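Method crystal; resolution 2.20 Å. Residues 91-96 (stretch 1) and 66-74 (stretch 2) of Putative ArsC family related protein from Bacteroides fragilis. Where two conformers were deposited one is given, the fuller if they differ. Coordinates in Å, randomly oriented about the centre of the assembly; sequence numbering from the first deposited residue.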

# COMPACT_ATOMS: atom_id res chain seq x y z
N THR B 91 -0.33 2.40 20.53
CA THR B 91 -0.63 3.05 21.82
C THR B 91 -2.13 3.33 22.10
O THR B 91 -2.54 3.44 23.25
CB THR B 91 0.17 4.36 22.03
OG1 THR B 91 -0.07 5.27 20.95
CG2 THR B 91 1.69 4.07 22.10
N ASN B 92 -2.95 3.42 21.04
CA ASN B 92 -4.37 3.78 21.20
C ASN B 92 -5.25 3.30 20.04
O ASN B 92 -5.06 3.73 18.90
CB ASN B 92 -4.53 5.29 21.42
CG ASN B 92 -5.96 5.72 21.74
OD1 ASN B 92 -6.89 4.91 21.69
ND2 ASN B 92 -6.14 7.01 22.02
N GLY B 93 -6.22 2.44 20.35
CA GLY B 93 -7.09 1.82 19.32
C GLY B 93 -8.00 2.80 18.60
O GLY B 93 -8.42 2.54 17.46
N LYS B 94 -8.29 3.94 19.24
CA LYS B 94 -9.07 5.00 18.61
C LYS B 94 -8.33 5.60 17.41
O LYS B 94 -8.97 6.08 16.46
CB LYS B 94 -9.39 6.09 19.63
CG LYS B 94 -10.26 5.57 20.78
CD LYS B 94 -10.47 6.60 21.89
CE LYS B 94 -11.10 5.93 23.11
NZ LYS B 94 -11.98 6.82 23.93
N LEU B 95 -7.00 5.52 17.44
CA LEU B 95 -6.15 5.93 16.35
C LEU B 95 -6.16 4.98 15.11
O LEU B 95 -5.75 5.39 14.03
CB LEU B 95 -4.73 6.14 16.85
CG LEU B 95 -4.38 7.47 17.53
CD1 LEU B 95 -3.00 7.38 18.08
CD2 LEU B 95 -4.46 8.64 16.56
N VAL B 96 -6.65 3.74 15.26
CA VAL B 96 -6.61 2.76 14.14
C VAL B 96 -7.86 2.85 13.25
O VAL B 96 -8.97 2.85 13.75
CB VAL B 96 -6.44 1.31 14.65
CG1 VAL B 96 -6.14 0.39 13.51
CG2 VAL B 96 -5.32 1.23 15.70
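Stretch 2, residues 66-74: VVYKELKLS

The contact between the two stretches is built around L95, a buried leucine that loses more area to the other stretch than any other residue of the pair. Its CA-to-CB bond points sideways relative to stretch 2, but the m,t rotamer brings the end of the side chain nearer, so that its branches settle among V67, Y68, L71 and L73. The tightest approach is between CD2 of L95 and CD1 of L73, at 3.4 Å, a close packing of two methyl groups. The same CD2 of L95 lies 3.8 Å from the backbone N of Y68 and 4.4 Å from CB of Y68; the tyrosine meets the leucine through its backbone N, its CB and one ring atom, CD1, also 4.4 Å from CD2 of L95, with the methyl set obliquely to the ring, and L95 to Y68 is also where the two backbones come nearest, with their CA atoms 6.1 Å apart. CG of L95 packs against CG1 of V67 at 3.9 Å, while CD1 of L95 reaches CD1 of L71 at a looser 4.2 Å.

Stretch 2 presents these residues from a helical segment and the turn that follows it. A helical segment runs through V67 to E70, held by bonds from N of E70 to O of V66 (3.0 Å) and from N of L71 to O of V67 (3.2 Å). V67 and L71, one helical turn apart, both direct their CA-to-CB bonds toward stretch 1. At K72 the chain leaves the helix with positive phi in a Schellman motif, in which N of K72 bonds to O of K69 (3.0 Å) and N of L73 to O of Y68 (3.2 Å). K72 is also the N-cap residue of the next helix, which begins at L73 and continues beyond the stretch. K72 is out of reach of stretch 1, while the CA-to-CB bond of L73 points toward it.

Stretch 1 offers a short 3-10 segment, G93 to L95. N of L95 bonds to O of N92 (3.0 Å), and N of V96 to O of G93 (3.1 Å). Outward from L95, V67 also meets two polar residues that precede L95, K94 and N92: its CG2 lies 4.0 Å from CD of K94, an aliphatic contact beyond which the lysine chain leads away, and its CG1 lies 3.6 Å from ND2 of N92. The latter is a van der Waals contact, and no hydrogen bond joins the two stretches. The asparagine instead turns OD1 to its own stretch, accepting a hydrogen bond from N of K94 at 3.0 Å. The interface is small, burying 235 Å² in total, and rests on apolar packing.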

# COMPACT_ATOMS: atom_id res chain seq x y z
N VAL B 66 -11.36 11.80 16.88
CA VAL B 66 -11.08 13.00 17.66
C VAL B 66 -9.62 12.95 18.17
O VAL B 66 -8.98 13.99 18.31
CB VAL B 66 -12.07 13.18 18.87
CG1 VAL B 66 -12.06 14.63 19.38
CG2 VAL B 66 -13.49 12.77 18.50
N VAL B 67 -9.10 11.74 18.42
CA VAL B 67 -7.76 11.57 18.99
C VAL B 67 -6.71 11.94 17.94
O VAL B 67 -5.73 12.64 18.23
CB VAL B 67 -7.53 10.14 19.57
CG1 VAL B 67 -6.06 9.95 20.01
CG2 VAL B 67 -8.53 9.85 20.75
N TYR B 68 -6.95 11.47 16.72
CA TYR B 68 -6.24 11.97 15.55
C TYR B 68 -6.18 13.51 15.46
O TYR B 68 -5.12 14.08 15.20
CB TYR B 68 -6.93 11.44 14.30
CG TYR B 68 -6.09 11.56 13.07
CD1 TYR B 68 -5.23 10.53 12.70
CD2 TYR B 68 -6.16 12.68 12.27
CE1 TYR B 68 -4.47 10.63 11.55
CE2 TYR B 68 -5.41 12.80 11.13
CZ TYR B 68 -4.57 11.78 10.78
OH TYR B 68 -3.83 11.91 9.63
N LYS B 69 -7.35 14.14 15.63
CA LYS B 69 -7.54 15.58 15.48
C LYS B 69 -6.66 16.35 16.47
O LYS B 69 -5.85 17.19 16.06
CB LYS B 69 -9.03 15.90 15.71
CG LYS B 69 -9.55 17.21 15.16
CD LYS B 69 -10.75 17.66 16.01
CE LYS B 69 -11.85 18.29 15.19
NZ LYS B 69 -11.80 19.79 15.31
N GLU B 70 -6.80 16.04 17.75
CA GLU B 70 -6.12 16.78 18.81
C GLU B 70 -4.63 16.46 19.00
O GLU B 70 -3.95 17.15 19.76
CB GLU B 70 -6.91 16.65 20.12
CG GLU B 70 -8.09 17.62 20.21
CD GLU B 70 -9.35 16.93 20.66
OE1 GLU B 70 -9.36 15.69 20.71
OE2 GLU B 70 -10.34 17.64 20.95
N LEU B 71 -4.14 15.42 18.32
CA LEU B 71 -2.70 15.16 18.22
C LEU B 71 -2.12 15.70 16.90
O LEU B 71 -0.94 15.46 16.57
CB LEU B 71 -2.40 13.66 18.31
CG LEU B 71 -2.65 12.79 19.53
CD1 LEU B 71 -2.26 11.37 19.12
CD2 LEU B 71 -1.85 13.23 20.73
N LYS B 72 -2.95 16.39 16.12
CA LYS B 72 -2.52 17.02 14.87
C LYS B 72 -1.77 16.05 13.98
O LYS B 72 -0.75 16.41 13.38
CB LYS B 72 -1.67 18.28 15.14
CG LYS B 72 -2.33 19.33 16.04
CD LYS B 72 -1.87 20.73 15.64
CE LYS B 72 -2.37 21.79 16.62
NZ LYS B 72 -3.85 21.81 16.73
N LEU B 73 -2.27 14.83 13.88
CA LEU B 73 -1.61 13.80 13.05
C LEU B 73 -1.70 14.06 11.55
O LEU B 73 -0.83 13.62 10.80
CB LEU B 73 -2.08 12.40 13.41
CG LEU B 73 -1.91 11.88 14.85
CD1 LEU B 73 -2.03 10.35 14.87
CD2 LEU B 73 -0.61 12.32 15.49
N SER B 74 -2.73 14.80 11.12
CA SER B 74 -2.78 15.45 9.80
C SER B 74 -1.44 16.06 9.34
O SER B 74 -0.99 15.88 8.20
CB SER B 74 -3.81 16.56 9.85